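Local coordinates for NAD_Gly3P_dh, NAD-dependent glycerol-3-phosphate dehydrogenase (Streptosporangium roseum, PDB 5OCM), which is an imine reductase that binds NADP(H) and reduces imines to amines, at the interface of chains A and B. Sequence-based numbering; all coordinates share one arbitrary frame. Chains: chain A/B, NAD_Gly3P_dh, NAD-dependent glycerol-3-phosphate dehydrogenase.

Contact 1: the interface of chains A and B. Residues chain A 184, 198-199, 202; chain B 216-217, 220-221.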
# COMPACT_ATOMS: atom_id res chain seq x y z
N PHE A 184 -1.21 6.83 3.82
CA PHE A 184 -2.42 7.46 3.31
C PHE A 184 -2.92 8.56 4.27
O PHE A 184 -3.27 9.68 3.82
CB PHE A 184 -3.57 6.44 3.13
CG PHE A 184 -4.89 7.11 2.86
CD1 PHE A 184 -5.11 7.72 1.64
CD2 PHE A 184 -5.84 7.20 3.83
CE1 PHE A 184 -6.26 8.45 1.38
CE2 PHE A 184 -7.05 7.89 3.59
CZ PHE A 184 -7.24 8.54 2.36
N ALA A 198 -10.27 14.34 2.56
CA ALA A 198 -9.72 12.99 2.43
C ALA A 198 -10.45 12.15 1.37
O ALA A 198 -9.85 11.36 0.66
CB ALA A 198 -9.75 12.31 3.76
N THR A 199 -11.77 12.30 1.30
CA THR A 199 -12.57 11.60 0.29
C THR A 199 -12.28 12.04 -1.14
O THR A 199 -12.49 11.27 -2.07
CB THR A 199 -14.09 11.70 0.57
OG1 THR A 199 -14.42 13.07 0.78
CG2 THR A 199 -14.44 10.86 1.81
N ALA A 202 -8.78 10.15 -1.71
CA ALA A 202 -8.82 8.67 -1.70
C ALA A 202 -8.78 8.00 -3.06
O ALA A 202 -8.02 7.04 -3.26
CB ALA A 202 -9.96 8.14 -0.85
N VAL B 216 -8.96 2.22 2.81
CA VAL B 216 -8.64 3.63 2.52
C VAL B 216 -9.93 4.43 2.28
O VAL B 216 -10.12 5.53 2.82
CB VAL B 216 -7.68 3.72 1.31
CG1 VAL B 216 -7.57 5.14 0.79
CG2 VAL B 216 -6.31 3.20 1.67
N SER B 217 -10.79 3.92 1.40
CA SER B 217 -12.05 4.65 1.03
C SER B 217 -12.95 4.85 2.28
O SER B 217 -13.43 5.94 2.54
CB SER B 217 -12.79 3.93 -0.04
OG SER B 217 -12.04 3.84 -1.21
N ALA B 220 -11.30 7.29 4.78
CA ALA B 220 -11.35 8.66 4.27
C ALA B 220 -12.67 9.35 4.66
O ALA B 220 -12.70 10.53 5.04
CB ALA B 220 -11.18 8.67 2.78
N GLY B 221 -13.77 8.61 4.58
CA GLY B 221 -15.06 9.17 5.02
C GLY B 221 -15.06 9.50 6.49
O GLY B 221 -15.56 10.54 6.90
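A:Phe184 and B:Val216 meet at the apolar centre of this helix-to-helix patch between two copies of the imine reductase. The valine methyl CG1 points down onto one face of the phenyl ring, 3.6 Å from its centroid, a CH-pi contact. CG1 sits over the ring centre, and so it lies at similar distances from all six ring carbons. B:Val216 carries CG1 anti to its backbone nitrogen (chi1 167°), which aims this methyl across the interface. A:Phe184 belongs to helix 165-192 and B:Val216 to helix 198-225.

Beside the ring, B:Ala220 fills the next position, one helical turn on from the valine. B:Ala220 CB lies 4.0 Å from A:Phe184 CZ at the ring rim. B:Ala220 CB also faces A:Ala202 CB at 3.9 Å. The small alanines on both sides probably allow the two 198-225 helices to come close here.

Toward the rim, the contacts turn to the backbone. B:Ala220 CB packs against the carbonyl oxygen A:Ala198 O at 3.7 Å. In return, A:Ala198 CB lies near the carbonyl oxygen of B:Ala220. A:Thr199 presents its methyl, not its hydroxyl, to chain B. A:Thr199 CG2 rests 3.6 Å from the backbone nitrogen B:Gly221 N.

Contact 2: the interface of chains A and B. Residues chain A 265, 279, 282, 286; chain B 182, 185-186, 258.
The phenyl ring of A:Phe286 lodges against helix 165-192 of chain B, in a largely apolar subunit contact of the imine reductase. One face lies over the helix backbone, with B:Asn182 O and B:His186 N both offset toward the rim. B:Leu185 CB touches A:Phe286 CD2 at 3.7 Å. B:Leu258 CD1 meets A:Phe286 CE1, also at 3.7 Å, and B:His186 CB lies near CD1. An alanine at A:Phe286 is likely to leave B:Leu185 and B:Leu258 without their shared aromatic partner and open a gap over the helix.

Next to the ring, the phenol A:Tyr279 OH donates a hydrogen bond to the amide oxygen B:Asn182 OD1 at 2.5 Å. The donor approaches at 120° to the C=O bond, tilted 25° from the carbonyl plane. OD1 lies at the tyrosine edge, in the ring plane. Water 1 bridges the phenol oxygen and the amide nitrogen B:Asn182 ND2, so both ends of the amide are held.

Further out, A:Met282 supports the tyrosine from within chain A. Its first torsion (chi1 -71°) sets CG beside the backbone nitrogen, where it lies over the centre of one tyrosine face. A:Met282 CB also touches B:Leu185 CD1 at 3.8 Å. On another flank, A:Leu265 CD1 packs 3.9 Å from B:Leu258 CD2.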
# COMPACT_ATOMS: atom_id res chain seq x y z
N LEU A 265 16.17 5.08 6.47
CA LEU A 265 16.44 3.74 5.95
C LEU A 265 17.14 3.86 4.60
O LEU A 265 18.11 3.11 4.36
CB LEU A 265 15.13 2.96 5.82
CG LEU A 265 14.49 2.49 7.11
CD1 LEU A 265 13.01 2.08 6.91
CD2 LEU A 265 15.20 1.32 7.76
N TYR A 279 15.14 0.57 -6.15
CA TYR A 279 14.61 0.57 -4.80
C TYR A 279 14.58 -0.82 -4.17
O TYR A 279 14.66 -0.95 -2.94
CB TYR A 279 13.20 1.21 -4.72
CG TYR A 279 12.83 1.69 -3.34
CD1 TYR A 279 13.20 2.96 -2.90
CD2 TYR A 279 12.14 0.87 -2.45
CE1 TYR A 279 12.87 3.41 -1.62
CE2 TYR A 279 11.84 1.28 -1.15
CZ TYR A 279 12.22 2.56 -0.73
OH TYR A 279 11.96 2.95 0.57
N MET A 282 16.75 -1.95 -1.26
CA MET A 282 16.34 -1.69 0.12
C MET A 282 16.03 -2.94 0.91
O MET A 282 16.06 -2.89 2.15
CB MET A 282 15.13 -0.76 0.14
CG MET A 282 15.48 0.65 -0.27
SD MET A 282 16.62 1.49 0.85
CE MET A 282 15.76 1.36 2.38
N PHE A 286 16.21 -4.48 5.57
CA PHE A 286 15.20 -5.18 6.37
C PHE A 286 15.61 -6.54 6.86
O PHE A 286 14.97 -7.05 7.80
CB PHE A 286 13.88 -5.20 5.63
CG PHE A 286 13.36 -3.83 5.32
CD1 PHE A 286 12.87 -3.00 6.32
CD2 PHE A 286 13.41 -3.33 4.05
CE1 PHE A 286 12.42 -1.72 6.02
CE2 PHE A 286 12.96 -2.06 3.74
CZ PHE A 286 12.50 -1.23 4.75
N ASN B 182 8.20 -0.34 1.49
CA ASN B 182 9.03 -0.69 2.65
C ASN B 182 8.42 -1.84 3.44
O ASN B 182 9.11 -2.77 3.85
CB ASN B 182 9.26 0.52 3.57
CG ASN B 182 10.31 1.47 3.05
OD1 ASN B 182 11.05 1.16 2.09
ND2 ASN B 182 10.43 2.64 3.73
N LEU B 185 8.81 -5.05 1.53
CA LEU B 185 10.20 -5.54 1.65
C LEU B 185 10.50 -6.12 3.02
O LEU B 185 11.11 -7.20 3.11
CB LEU B 185 11.22 -4.48 1.23
CG LEU B 185 11.16 -4.06 -0.24
CD1 LEU B 185 12.01 -2.85 -0.47
CD2 LEU B 185 11.57 -5.18 -1.20
N HIS B 186 9.99 -5.49 4.07
CA HIS B 186 10.10 -6.09 5.42
C HIS B 186 9.43 -7.45 5.48
O HIS B 186 10.01 -8.43 6.00
CB HIS B 186 9.54 -5.09 6.45
CG HIS B 186 9.44 -5.62 7.85
ND1 HIS B 186 10.35 -6.49 8.42
CD2 HIS B 186 8.56 -5.35 8.83
CE1 HIS B 186 9.99 -6.80 9.65
NE2 HIS B 186 8.93 -6.09 9.94
N LEU B 258 10.11 -0.60 11.19
CA LEU B 258 8.79 -0.25 10.72
C LEU B 258 7.66 -0.50 11.72
O LEU B 258 6.91 0.44 12.07
CB LEU B 258 8.46 -0.92 9.35
CG LEU B 258 9.38 -0.56 8.17
CD1 LEU B 258 8.88 -1.34 6.96
CD2 LEU B 258 9.45 0.94 7.85
O HOH W 1 13.10 3.86 2.90

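Contact 3: the interface of chains A and B. Residues chain A 283, 286-287; chain B 186, 189, 254-255.
The backbone oxygen A:Phe286 O accepts a hydrogen bond from the backbone amide B:Asn255 N at 2.9 Å, nearly straight at 167° about the hydrogen, with the N-H coming in 42° off the carbonyl plane. Here the C-terminal segment of one copy docks on the other, in an imine reductase of the HIBADH-related family.

Carbon atoms of chain B also pack near this oxygen. B:Val254 CB and B:Asn255 CB each lie 3.3 Å from A:Phe286 O. The methyl B:Ala189 CB approaches it from helix 165-192. B:Asn255 CB also packs 3.7 Å from A:Phe286 CA.

One residue on, B:Val254 CG1 lies 3.7 Å from A:Arg287 O. The arginine chain bends at chi2 and brings its guanidinium over A:Ile283, whose CG1 sits against one face, offset toward the rim. This packing within chain A is likely to restrict the guanidinium. Its nitrogen A:Arg287 NH1 contacts water 2 at 2.9 Å. That water also contacts the helix carbonyl oxygen B:Ala189 O at 2.7 Å, linking the side chain to helix 165-192. A:Ile283 CD1 reaches B:Ala189 on the side of its backbone nitrogen, 4.0 Å from B:Ala189 N.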
# COMPACT_ATOMS: atom_id res chain seq x y z
N ILE A 283 15.79 -4.09 0.26
CA ILE A 283 15.60 -5.31 0.98
C ILE A 283 16.74 -5.55 1.98
O ILE A 283 16.50 -6.11 3.08
CB ILE A 283 15.52 -6.55 0.01
CG1 ILE A 283 15.17 -7.83 0.73
CG2 ILE A 283 16.80 -6.78 -0.80
CD1 ILE A 283 13.76 -7.80 1.26
N PHE A 286 16.21 -4.48 5.57
CA PHE A 286 15.20 -5.18 6.37
C PHE A 286 15.61 -6.54 6.86
O PHE A 286 14.97 -7.05 7.80
CB PHE A 286 13.88 -5.20 5.63
CG PHE A 286 13.36 -3.83 5.32
CD1 PHE A 286 12.87 -3.00 6.32
CD2 PHE A 286 13.41 -3.33 4.05
CE1 PHE A 286 12.42 -1.72 6.02
CE2 PHE A 286 12.96 -2.06 3.74
CZ PHE A 286 12.50 -1.23 4.75
N ARG A 287 16.73 -7.05 6.38
CA ARG A 287 17.21 -8.38 6.71
C ARG A 287 17.78 -8.53 8.11
O ARG A 287 17.79 -9.68 8.67
CB ARG A 287 18.29 -8.83 5.75
CG ARG A 287 17.79 -8.94 4.31
CD ARG A 287 17.80 -10.30 3.73
NE ARG A 287 17.54 -10.36 2.31
CZ ARG A 287 16.61 -11.12 1.70
NH1 ARG A 287 15.59 -11.72 2.37
NH2 ARG A 287 16.62 -11.16 0.38
N HIS B 186 9.99 -5.49 4.07
CA HIS B 186 10.10 -6.09 5.42
C HIS B 186 9.43 -7.45 5.48
O HIS B 186 10.01 -8.43 6.00
CB HIS B 186 9.54 -5.09 6.45
CG HIS B 186 9.44 -5.62 7.85
ND1 HIS B 186 10.35 -6.49 8.42
CD2 HIS B 186 8.56 -5.35 8.83
CE1 HIS B 186 9.99 -6.80 9.65
NE2 HIS B 186 8.93 -6.09 9.94
N ALA B 189 11.53 -9.98 3.70
CA ALA B 189 12.69 -10.35 4.52
C ALA B 189 12.29 -11.35 5.59
O ALA B 189 12.99 -12.36 5.85
CB ALA B 189 13.31 -9.11 5.18
N VAL B 254 15.12 -10.30 11.91
CA VAL B 254 15.09 -9.26 10.90
C VAL B 254 14.82 -7.89 11.52
O VAL B 254 14.57 -7.78 12.71
CB VAL B 254 14.05 -9.59 9.77
CG1 VAL B 254 14.39 -10.92 9.13
CG2 VAL B 254 12.61 -9.56 10.27
N ASN B 255 14.87 -6.85 10.70
CA ASN B 255 14.70 -5.49 11.17
C ASN B 255 13.30 -5.23 11.71
O ASN B 255 12.36 -5.75 11.15
CB ASN B 255 14.99 -4.54 10.00
CG ASN B 255 15.05 -3.09 10.42
OD1 ASN B 255 14.03 -2.43 10.44
ND2 ASN B 255 16.27 -2.64 10.81
O HOH W 2 15.64 -12.53 5.19

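Contact 2 and contact 3 adjoin, with the centres of their C-alpha atoms about 6 Å apart. They share A:Phe286 and B:His186, so the two probably form one continuous docking surface for the end of chain A. The C-alpha centre of contact 1 is about 25 Å from that of contact 2 and about 29 Å from that of contact 3. Helix 165-192 takes part in all three: chain A supplies it in contact 1, chain B in the others. The two-fold symmetry repeats each contact with the chains exchanged. The two copies are therefore joined at well-separated places along their helices, consistent with an intertwined dimer.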